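PDB 4LYP: Exo-beta-1,4-mannosidase from Rhizomucor miehei, which hydrolyses terminal, non-reducing beta-D-mannose residues of beta-D-mannosides as a family 5 glycoside hydrolase, and also has transglycosylation activity. Local coordinates for residues A[61-66]-A[388-393]; A[291-296]-A[335-340]; A[310-315]-A[365-370]. All coordinates share one frame; numbering follows the deposited sequence. Where two conformers were deposited one is given.

How the contacts relate
The three contacts illustrate how a TIM barrel is closed and coated. Contact 1 joins the first barrel strand, 53-61, to the last, 386-394; contact 2 pairs strands 288-292 and 333-338, the sixth and seventh; contact 3 sets helix 308-329 against helix 362-380. Along the chain the segments of contacts 2 and 3 interleave, all between the two halves of contact 1, as successive beta-alpha units demand. Centres lie about 11 Å apart for contacts 2 and 3, about 13 Å for 1 and 2, and about 20 Å for 1 and 3. Contacts 1 and 2 share the pocket end, where Trp390 packs on Trp293, while contact 3 backs contact 2 from outside.

Contact 1: A[61-66]-A[388-393]; sequences NYWQGM and NFWAYG
Asn61 turns CG away from its own carbonyl carbon (chi1 -78°), while Trp390 swings its indole to the side opposite its backbone N (chi1 178°), and these two rotations bring the amide up against the six-membered ring. The carboxamide CG of Asn61 comes within 3.3 Å of CE3 of Trp390, approaching obliquely, with OD1 beside CE3 and CZ3. The same amide reaches back to the neighbouring strand: ND2 of Asn61 donates to the carbonyl O of Phe389 at 3.1 Å from above the carbonyl plane. That oxygen is gripped twice, because the backbone N of Asn61 also binds O of Phe389 at 2.9 Å, this time almost end-on to the carbonyl. Beyond the pair, ND2 of Asn61 also bonds to Glu336 O, and OD1 is held by Arg97.

These bonds are the seam of a TIM barrel, the place where the first parallel strand meets the eighth. The strand pairing continues as N of Tyr392 donates to O of Asn61 at 3.1 Å, past the cis peptide that precedes Ala391, a feature found at the end of the last barrel strand in many clan GH-A enzymes.

Further along, the chain leaves the first strand in a type I turn from Tyr62 to Gly65. Trp63 lies nearly parallel to Trp390 (planes at 8°) but slid aside, with its CD1 3.3 Å from CH2 of Trp390, so that ring overlap is slight. Its NE1 is held by the carbonyl of Gly411. Gln64 bends at chi2 and aims NE2 at O of Tyr392, 2.8 Å away and close to the amide plane. A water shared by NE2 of Gln64 and O of Gly393 extends this polar bridge.

Contact 2: A[291-296]-A[335-340]; sequences HCWVEN and MEEFGM. With GAI (guanidine), chain C.
His291, Glu336 and Glu337 form the tight end of this contact. NE2 of His291 donates to OE2 of Glu336 at 2.6 Å, an almost straight bond (174°) in the ring plane, using the anti lone pair of the carboxylate. Glu337, its CG opposite the carbonyl carbon (chi1 -64°), instead lies over the ring: that CG sits 3.6 Å from the centroid of the His291 ring as a CH-pi contact, with the carboxylate stacked 15° from the ring plane. ND1 of His291 is held by Glu238, which fixes the ring's rotation. Glu337 stands near the end of the seventh barrel strand, a position consistent with that of the family 5 nucleophile.

Trp293 lays its six-membered ring on the peptide after Phe338, with CZ3 3.3 Å from N of Gly339. Its CD1 comes 3.7 Å from N1 of the bound guanidine, in a pocket shared with Trp153, Asn296, Glu416 and Glu238, which hydrogen-bonds the guanidine.

Past the parallel pairing, where N of Cys292 bonds O of Glu337 at 3.0 Å, the backbones part and two waters bridge them, though CG2 of Val294 still touches CE of Met340 at 3.9 Å. One water ties O of Cys292 and N of Val294 to O of Gly339; a second links that oxygen to the backbone N of Glu295, a partly exposed residue.

Strand 386-394 flanks 333-338 on its far side, and helices 308-329 and 362-380 cover the outward-facing Cys292, Met335 and Phe338.

Contact 3: A[310-315]-A[365-370]; sequences HANEYM and DEYYQK
Tyr367 pushes its ring from helix 362-380 across to helix 308-329, its CG set opposite the backbone N (chi1 -175°). At the base, CB lies 4.1 Å from OD1 of Asn312. Two bonds out, CD1 comes closer to the same OD1, at 3.5 Å, with the amide sliding past the ring edge. CE1 then faces the carbonyl O of Ala311 at 3.6 Å, nearly in the ring plane. At the tip, CZ and OH run up to Met315, whose chain, bent at chi2 and chi3, brings CE to 3.4 Å from OH of Tyr367. The tyrosine tip also rests on Val294.

The two segments run nearly parallel, their axes 10.1 Å apart and crossing at -23°, as neighbouring helices of the barrel's outer layer do. Toward solvent the contact turns polar. ND2 of Asn312 donates to OE2 of Glu366 at 3.0 Å in a bent bond (132°), while NZ of Lys370, one turn on from Glu366, forms a salt bridge with that OE2 from the opposite face of the carboxylate. A water joins OD1 of Asn312 to the backbone O of Tyr367. Charge thus acts within helix 362-380, where Lys370 probably helps hold Glu366 to accept from Asn312; between the helices the polar edge rests on that one bent bond and bridging water, the inner part on contacts of Tyr367 with Ala311 and Met315.

Contact 1: A[61-66]-A[388-393]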
loop_
_atom_site.group_PDB
_atom_site.type_symbol
_atom_site.label_atom_id
_atom_site.label_comp_id
_atom_site.label_asym_id
_atom_site.label_seq_id
_atom_site.Cartn_x
_atom_site.Cartn_y
_atom_site.Cartn_z
ATOM N N ASN A 61 -3.522 0.822 -5.080
ATOM C CA ASN A 61 -3.072 -0.270 -4.203
ATOM C C ASN A 61 -3.669 -1.586 -4.716
ATOM O O ASN A 61 -4.853 -1.678 -5.065
ATOM C CB ASN A 61 -3.557 -0.049 -2.776
ATOM C CG ASN A 61 -2.701 0.984 -2.070
ATOM O OD1 ASN A 61 -1.651 0.635 -1.490
ATOM N ND2 ASN A 61 -3.102 2.253 -2.115
ATOM N N TYR A 62 -2.810 -2.606 -4.744
ATOM C CA TYR A 62 -3.172 -3.958 -5.216
ATOM C C TYR A 62 -2.356 -4.958 -4.410
ATOM O O TYR A 62 -1.586 -5.774 -4.947
ATOM C CB TYR A 62 -2.895 -4.044 -6.720
ATOM C CG TYR A 62 -3.509 -5.259 -7.426
ATOM C CD1 TYR A 62 -4.911 -5.413 -7.452
ATOM C CD2 TYR A 62 -2.720 -6.170 -8.119
ATOM C CE1 TYR A 62 -5.516 -6.496 -8.103
ATOM C CE2 TYR A 62 -3.317 -7.203 -8.807
ATOM C CZ TYR A 62 -4.683 -7.369 -8.779
ATOM O OH TYR A 62 -5.210 -8.463 -9.456
ATOM N N TRP A 63 -2.528 -4.913 -3.097
ATOM C CA TRP A 63 -1.797 -5.748 -2.150
ATOM C C TRP A 63 -2.137 -7.222 -2.297
ATOM O O TRP A 63 -1.365 -8.086 -1.848
ATOM C CB TRP A 63 -2.061 -5.277 -0.720
ATOM C CG TRP A 63 -3.537 -5.336 -0.398
ATOM C CD1 TRP A 63 -4.506 -4.347 -0.621
ATOM C CD2 TRP A 63 -4.268 -6.501 0.025
ATOM N NE1 TRP A 63 -5.754 -4.853 -0.392
ATOM C CE2 TRP A 63 -5.659 -6.156 0.001
ATOM C CE3 TRP A 63 -3.869 -7.789 0.423
ATOM C CZ2 TRP A 63 -6.639 -7.079 0.321
ATOM C CZ3 TRP A 63 -4.851 -8.690 0.805
ATOM C CH2 TRP A 63 -6.213 -8.367 0.708
ATOM N N GLN A 64 -3.278 -7.567 -2.932
ATOM C CA GLN A 64 -3.677 -8.952 -3.147
ATOM C C GLN A 64 -3.083 -9.544 -4.374
ATOM O O GLN A 64 -3.320 -10.699 -4.700
ATOM C CB GLN A 64 -5.227 -9.055 -3.169
ATOM C CG GLN A 64 -5.916 -8.464 -4.419
ATOM C CD GLN A 64 -6.192 -6.984 -4.407
ATOM O OE1 GLN A 64 -5.432 -6.161 -3.833
ATOM N NE2 GLN A 64 -7.283 -6.593 -5.043
ATOM N N GLY A 65 -2.218 -8.765 -5.100
ATOM C CA GLY A 65 -1.706 -9.224 -6.392
ATOM C C GLY A 65 -0.914 -10.504 -6.266
ATOM O O GLY A 65 -1.020 -11.413 -7.109
ATOM N N MET A 66 0.017 -10.610 -5.272
ATOM C CA MET A 66 0.848 -11.797 -5.156
ATOM C C MET A 66 -0.028 -13.032 -4.990
ATOM O O MET A 66 0.172 -14.070 -5.649
ATOM C CB MET A 66 1.803 -11.600 -3.996
ATOM C CG MET A 66 2.450 -12.907 -3.487
ATOM S SD MET A 66 3.719 -12.629 -2.225
ATOM C CE MET A 66 2.697 -12.021 -0.887
ATOM N N ASN A 388 -2.081 6.775 -4.660
ATOM C CA ASN A 388 -2.505 5.386 -4.892
ATOM C C ASN A 388 -3.791 5.211 -4.111
ATOM O O ASN A 388 -3.776 5.116 -2.860
ATOM C CB ASN A 388 -1.492 4.335 -4.422
ATOM C CG ASN A 388 -0.140 4.499 -5.023
ATOM O OD1 ASN A 388 0.588 5.442 -4.716
ATOM N ND2 ASN A 388 0.245 3.548 -5.903
ATOM N N PHE A 389 -4.970 5.189 -4.772
ATOM C CA PHE A 389 -6.209 4.942 -4.037
ATOM C C PHE A 389 -6.171 3.532 -3.434
ATOM O O PHE A 389 -5.527 2.610 -3.957
ATOM C CB PHE A 389 -7.439 5.143 -4.931
ATOM C CG PHE A 389 -7.561 4.148 -6.045
ATOM C CD1 PHE A 389 -8.287 2.964 -5.855
ATOM C CD2 PHE A 389 -7.005 4.347 -7.292
ATOM C CE1 PHE A 389 -8.387 1.979 -6.849
ATOM C CE2 PHE A 389 -7.099 3.412 -8.300
ATOM C CZ PHE A 389 -7.818 2.250 -8.090
ATOM N N TRP A 390 -6.850 3.418 -2.274
ATOM C CA TRP A 390 -6.944 2.127 -1.559
ATOM C C TRP A 390 -8.407 1.694 -1.616
ATOM O O TRP A 390 -9.238 2.320 -0.996
ATOM C CB TRP A 390 -6.501 2.303 -0.125
ATOM C CG TRP A 390 -6.638 1.000 0.621
ATOM C CD1 TRP A 390 -7.816 0.373 1.063
ATOM C CD2 TRP A 390 -5.566 0.080 0.904
ATOM N NE1 TRP A 390 -7.521 -0.849 1.594
ATOM C CE2 TRP A 390 -6.157 -1.094 1.496
ATOM C CE3 TRP A 390 -4.158 0.111 0.714
ATOM C CZ2 TRP A 390 -5.381 -2.186 1.943
ATOM C CZ3 TRP A 390 -3.400 -0.990 1.125
ATOM C CH2 TRP A 390 -4.015 -2.124 1.741
ATOM N N ALA A 391 -8.705 0.648 -2.432
ATOM C CA ALA A 391 -7.775 -0.194 -3.182
ATOM C C ALA A 391 -8.613 -0.792 -4.340
ATOM O O ALA A 391 -9.833 -0.805 -4.291
ATOM C CB ALA A 391 -7.154 -1.305 -2.352
ATOM N N TYR A 392 -7.930 -1.319 -5.341
ATOM C CA TYR A 392 -8.652 -1.858 -6.489
ATOM C C TYR A 392 -9.172 -3.256 -6.183
ATOM O O TYR A 392 -8.416 -4.140 -5.850
ATOM C CB TYR A 392 -7.775 -1.872 -7.742
ATOM C CG TYR A 392 -8.589 -2.176 -8.993
ATOM C CD1 TYR A 392 -9.679 -1.369 -9.339
ATOM C CD2 TYR A 392 -8.293 -3.261 -9.808
ATOM C CE1 TYR A 392 -10.408 -1.632 -10.461
ATOM C CE2 TYR A 392 -9.034 -3.514 -10.972
ATOM C CZ TYR A 392 -10.110 -2.677 -11.267
ATOM O OH TYR A 392 -10.900 -2.920 -12.371
ATOM N N GLY A 393 -10.481 -3.429 -6.282
ATOM C CA GLY A 393 -11.125 -4.741 -6.094
ATOM C C GLY A 393 -11.289 -5.521 -7.347
ATOM O O GLY A 393 -11.383 -6.749 -7.317
HETATM O O HOH W 1 -9.014 -8.235 -6.781
#

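Contact 2: A[291-296]-A[335-340]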
loop_
_atom_site.group_PDB
_atom_site.type_symbol
_atom_site.label_atom_id
_atom_site.label_comp_id
_atom_site.label_asym_id
_atom_site.label_seq_id
_atom_site.Cartn_x
_atom_site.Cartn_y
_atom_site.Cartn_z
ATOM N N HIS A 291 -1.001 8.602 4.220
ATOM C CA HIS A 291 -2.197 7.765 4.071
ATOM C C HIS A 291 -3.289 8.539 4.754
ATOM O O HIS A 291 -3.162 8.925 5.926
ATOM C CB HIS A 291 -2.061 6.458 4.841
ATOM C CG HIS A 291 -0.959 5.523 4.409
ATOM N ND1 HIS A 291 -0.803 4.279 4.936
ATOM C CD2 HIS A 291 0.044 5.682 3.504
ATOM C CE1 HIS A 291 0.263 3.690 4.386
ATOM N NE2 HIS A 291 0.794 4.508 3.527
ATOM N N CYS A 292 -4.434 8.816 4.068
ATOM C CA CYS A 292 -5.488 9.632 4.640
ATOM C C CYS A 292 -6.761 8.797 4.804
ATOM O O CYS A 292 -7.315 8.294 3.776
ATOM C CB CYS A 292 -5.763 10.830 3.713
ATOM S SG CYS A 292 -7.061 11.910 4.448
ATOM N N TRP A 293 -7.214 8.628 6.054
ATOM C CA TRP A 293 -8.329 7.722 6.398
ATOM C C TRP A 293 -9.377 8.358 7.246
ATOM O O TRP A 293 -9.413 8.190 8.459
ATOM C CB TRP A 293 -7.768 6.443 7.018
ATOM C CG TRP A 293 -7.046 5.595 6.014
ATOM C CD1 TRP A 293 -5.731 5.282 5.915
ATOM C CD2 TRP A 293 -7.715 4.974 4.900
ATOM N NE1 TRP A 293 -5.498 4.503 4.759
ATOM C CE2 TRP A 293 -6.727 4.324 4.161
ATOM C CE3 TRP A 293 -9.060 4.923 4.470
ATOM C CZ2 TRP A 293 -7.053 3.565 3.032
ATOM C CZ3 TRP A 293 -9.382 4.215 3.349
ATOM C CH2 TRP A 293 -8.368 3.573 2.614
ATOM N N VAL A 294 -10.289 9.118 6.598
ATOM C CA VAL A 294 -11.220 9.922 7.367
ATOM C C VAL A 294 -12.177 9.084 8.239
ATOM O O VAL A 294 -12.488 9.488 9.373
ATOM C CB VAL A 294 -11.962 10.950 6.498
ATOM C CG1 VAL A 294 -11.031 12.098 6.136
ATOM C CG2 VAL A 294 -12.687 10.318 5.295
ATOM N N GLU A 295 -12.696 7.950 7.760
ATOM C CA GLU A 295 -13.618 7.193 8.612
ATOM C C GLU A 295 -12.835 6.563 9.775
ATOM O O GLU A 295 -13.259 6.656 10.929
ATOM C CB GLU A 295 -14.338 6.116 7.791
ATOM C CG GLU A 295 -15.281 5.269 8.626
ATOM C CD GLU A 295 -16.090 4.247 7.878
ATOM O OE1 GLU A 295 -16.061 4.242 6.618
ATOM O OE2 GLU A 295 -16.735 3.447 8.534
ATOM N N ASN A 296 -11.662 5.965 9.497
ATOM C CA ASN A 296 -10.926 5.287 10.538
ATOM C C ASN A 296 -10.551 6.240 11.638
ATOM O O ASN A 296 -10.490 5.848 12.810
ATOM C CB ASN A 296 -9.600 4.737 9.964
ATOM C CG ASN A 296 -9.794 3.812 8.758
ATOM O OD1 ASN A 296 -10.479 4.189 7.817
ATOM N ND2 ASN A 296 -9.167 2.671 8.782
ATOM N N MET A 335 0.499 10.443 -1.884
ATOM C CA MET A 335 -0.584 9.981 -0.986
ATOM C C MET A 335 -0.898 8.540 -1.400
ATOM O O MET A 335 -1.766 8.262 -2.277
ATOM C CB MET A 335 -1.831 10.856 -1.057
ATOM C CG MET A 335 -2.894 10.322 -0.132
ATOM S SD MET A 335 -4.235 11.505 0.250
ATOM C CE MET A 335 -4.961 11.730 -1.333
ATOM N N GLU A 336 -0.139 7.613 -0.818
ATOM C CA GLU A 336 -0.093 6.235 -1.310
ATOM C C GLU A 336 -1.261 5.392 -0.746
ATOM O O GLU A 336 -1.349 4.220 -1.116
ATOM C CB GLU A 336 1.250 5.562 -1.025
ATOM C CG GLU A 336 1.417 5.225 0.417
ATOM C CD GLU A 336 2.678 4.453 0.749
ATOM O OE1 GLU A 336 3.462 4.169 -0.193
ATOM O OE2 GLU A 336 2.858 4.129 1.946
ATOM N N GLU A 337 -2.086 5.964 0.120
ATOM C CA GLU A 337 -3.382 5.349 0.483
ATOM C C GLU A 337 -4.355 6.461 0.725
ATOM O O GLU A 337 -4.045 7.447 1.433
ATOM C CB GLU A 337 -3.354 4.555 1.792
ATOM C CG GLU A 337 -2.433 3.334 1.774
ATOM C CD GLU A 337 -2.683 2.429 2.974
ATOM O OE1 GLU A 337 -3.628 2.654 3.751
ATOM O OE2 GLU A 337 -1.898 1.445 3.156
ATOM N N PHE A 338 -5.603 6.240 0.308
ATOM C CA PHE A 338 -6.779 6.982 0.794
ATOM C C PHE A 338 -7.989 6.239 0.320
ATOM O O PHE A 338 -7.923 5.505 -0.688
ATOM C CB PHE A 338 -6.806 8.460 0.315
ATOM C CG PHE A 338 -7.125 8.617 -1.135
ATOM C CD1 PHE A 338 -6.190 8.377 -2.158
ATOM C CD2 PHE A 338 -8.437 8.943 -1.509
ATOM C CE1 PHE A 338 -6.541 8.456 -3.503
ATOM C CE2 PHE A 338 -8.769 9.032 -2.879
ATOM C CZ PHE A 338 -7.825 8.806 -3.856
ATOM N N GLY A 339 -9.135 6.487 0.959
ATOM C CA GLY A 339 -10.345 5.803 0.474
ATOM C C GLY A 339 -11.537 6.250 1.298
ATOM O O GLY A 339 -11.462 7.001 2.259
ATOM N N MET A 340 -12.718 5.775 0.842
ATOM C CA MET A 340 -14.004 6.111 1.476
ATOM C C MET A 340 -14.975 4.964 1.183
ATOM O O MET A 340 -14.901 4.323 0.136
ATOM C CB MET A 340 -14.506 7.464 0.972
ATOM C CG MET A 340 -15.831 7.867 1.534
ATOM S SD MET A 340 -16.288 9.593 1.204
ATOM C CE MET A 340 -15.267 10.448 2.426
HETATM C C GAI C . -5.209 1.584 8.840
HETATM N N1 GAI C . -4.709 2.225 7.785
HETATM N N2 GAI C . -4.420 1.582 9.928
HETATM N N3 GAI C . -6.322 0.939 8.819
HETATM O O HOH W 2 -9.905 8.973 3.562
HETATM O O HOH W 3 -12.513 6.612 5.040
#

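Contact 3: A[310-315]-A[365-370]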
loop_
_atom_site.group_PDB
_atom_site.type_symbol
_atom_site.label_atom_id
_atom_site.label_comp_id
_atom_site.label_asym_id
_atom_site.label_seq_id
_atom_site.Cartn_x
_atom_site.Cartn_y
_atom_site.Cartn_z
ATOM N N HIS A 310 -17.228 18.041 5.748
ATOM C CA HIS A 310 -16.128 18.038 6.703
ATOM C C HIS A 310 -15.013 17.079 6.245
ATOM O O HIS A 310 -13.844 17.392 6.453
ATOM C CB HIS A 310 -16.675 17.610 8.065
ATOM C CG HIS A 310 -15.639 17.557 9.162
ATOM N ND1 HIS A 310 -14.805 18.611 9.430
ATOM C CD2 HIS A 310 -15.315 16.577 10.047
ATOM C CE1 HIS A 310 -14.068 18.315 10.527
ATOM N NE2 HIS A 310 -14.351 17.105 10.884
ATOM N N ALA A 311 -15.352 15.919 5.629
ATOM C CA ALA A 311 -14.297 15.048 5.119
ATOM C C ALA A 311 -13.538 15.703 3.973
ATOM O O ALA A 311 -12.292 15.591 3.894
ATOM C CB ALA A 311 -14.918 13.730 4.639
ATOM N N ASN A 312 -14.243 16.402 3.043
ATOM C CA ASN A 312 -13.558 17.082 1.954
ATOM C C ASN A 312 -12.627 18.160 2.500
ATOM O O ASN A 312 -11.502 18.307 2.019
ATOM C CB ASN A 312 -14.548 17.749 0.966
ATOM C CG ASN A 312 -15.319 16.763 0.141
ATOM O OD1 ASN A 312 -14.772 15.721 -0.250
ATOM N ND2 ASN A 312 -16.541 17.113 -0.227
ATOM N N GLU A 313 -13.068 18.905 3.520
ATOM C CA GLU A 313 -12.185 19.956 4.052
ATOM C C GLU A 313 -10.988 19.339 4.754
ATOM O O GLU A 313 -9.854 19.856 4.638
ATOM C CB GLU A 313 -12.999 20.740 5.048
ATOM C CG GLU A 313 -14.093 21.550 4.324
ATOM C CD GLU A 313 -15.121 22.120 5.233
ATOM O OE1 GLU A 313 -14.992 22.065 6.449
ATOM O OE2 GLU A 313 -16.059 22.733 4.680
ATOM N N TYR A 314 -11.170 18.209 5.454
ATOM C CA TYR A 314 -10.059 17.537 6.117
ATOM C C TYR A 314 -9.034 17.095 5.071
ATOM O O TYR A 314 -7.845 17.328 5.229
ATOM C CB TYR A 314 -10.543 16.350 6.934
ATOM C CG TYR A 314 -9.404 15.713 7.687
ATOM C CD1 TYR A 314 -8.594 14.732 7.092
ATOM C CD2 TYR A 314 -9.118 16.117 8.987
ATOM C CE1 TYR A 314 -7.506 14.194 7.728
ATOM C CE2 TYR A 314 -8.044 15.543 9.660
ATOM C CZ TYR A 314 -7.224 14.580 8.974
ATOM O OH TYR A 314 -6.140 14.074 9.627
ATOM N N MET A 315 -9.484 16.451 4.008
ATOM C CA MET A 315 -8.597 16.005 2.913
ATOM C C MET A 315 -7.867 17.205 2.336
ATOM O O MET A 315 -6.665 17.138 2.091
ATOM C CB MET A 315 -9.408 15.265 1.862
ATOM C CG MET A 315 -8.628 15.036 0.559
ATOM S SD MET A 315 -7.168 13.908 0.760
ATOM C CE MET A 315 -7.977 12.291 0.678
ATOM N N ASP A 365 -17.230 9.083 -4.639
ATOM C CA ASP A 365 -16.841 9.618 -5.967
ATOM C C ASP A 365 -16.524 11.072 -5.834
ATOM O O ASP A 365 -15.527 11.524 -6.446
ATOM C CB ASP A 365 -17.988 9.414 -6.927
ATOM C CG ASP A 365 -18.161 7.953 -7.353
ATOM O OD1 ASP A 365 -17.455 7.092 -6.868
ATOM O OD2 ASP A 365 -19.040 7.770 -8.204
ATOM N N GLU A 366 -17.301 11.861 -5.102
ATOM C CA GLU A 366 -17.020 13.262 -4.950
ATOM C C GLU A 366 -15.705 13.475 -4.137
ATOM O O GLU A 366 -14.880 14.312 -4.486
ATOM C CB GLU A 366 -18.164 13.968 -4.233
ATOM C CG GLU A 366 -17.860 15.391 -3.889
ATOM C CD GLU A 366 -18.990 16.112 -3.149
ATOM O OE1 GLU A 366 -20.183 15.847 -3.498
ATOM O OE2 GLU A 366 -18.689 16.983 -2.308
ATOM N N TYR A 367 -15.525 12.658 -3.082
ATOM C CA TYR A 367 -14.343 12.751 -2.283
ATOM C C TYR A 367 -13.085 12.490 -3.085
ATOM O O TYR A 367 -12.106 13.237 -3.036
ATOM C CB TYR A 367 -14.469 11.728 -1.133
ATOM C CG TYR A 367 -13.362 11.759 -0.125
ATOM C CD1 TYR A 367 -13.200 12.809 0.800
ATOM C CD2 TYR A 367 -12.490 10.630 -0.043
ATOM C CE1 TYR A 367 -12.227 12.716 1.743
ATOM C CE2 TYR A 367 -11.506 10.569 0.938
ATOM C CZ TYR A 367 -11.404 11.615 1.834
ATOM O OH TYR A 367 -10.462 11.582 2.849
ATOM N N TYR A 368 -13.126 11.401 -3.906
ATOM C CA TYR A 368 -12.011 11.097 -4.793
ATOM C C TYR A 368 -11.816 12.248 -5.792
ATOM O O TYR A 368 -10.677 12.675 -6.023
ATOM C CB TYR A 368 -12.279 9.827 -5.628
ATOM C CG TYR A 368 -11.887 8.488 -5.008
ATOM C CD1 TYR A 368 -12.291 8.070 -3.732
ATOM C CD2 TYR A 368 -11.138 7.598 -5.782
ATOM C CE1 TYR A 368 -11.910 6.824 -3.226
ATOM C CE2 TYR A 368 -10.756 6.346 -5.293
ATOM C CZ TYR A 368 -11.146 5.983 -4.037
ATOM O OH TYR A 368 -10.762 4.722 -3.601
ATOM N N GLN A 369 -12.905 12.708 -6.410
ATOM C CA GLN A 369 -12.756 13.694 -7.450
ATOM C C GLN A 369 -12.109 14.977 -6.920
ATOM O O GLN A 369 -11.231 15.551 -7.567
ATOM C CB GLN A 369 -14.102 14.000 -8.094
ATOM C CG GLN A 369 -13.974 15.060 -9.199
ATOM C CD GLN A 369 -15.271 15.176 -9.899
ATOM O OE1 GLN A 369 -16.207 15.756 -9.336
ATOM N NE2 GLN A 369 -15.391 14.536 -11.019
ATOM N N LYS A 370 -12.503 15.427 -5.740
ATOM C CA LYS A 370 -11.939 16.625 -5.171
ATOM C C LYS A 370 -10.499 16.425 -4.768
ATOM O O LYS A 370 -9.641 17.320 -4.943
ATOM C CB LYS A 370 -12.789 17.118 -4.009
ATOM C CG LYS A 370 -14.098 17.678 -4.522
ATOM C CD LYS A 370 -15.028 18.123 -3.416
ATOM C CE LYS A 370 -16.244 18.878 -3.938
ATOM N NZ LYS A 370 -17.187 19.291 -2.804
HETATM O O HOH W 4 -12.067 15.341 -1.024
HETATM O O HOH W 5 -17.710 19.790 0.285
#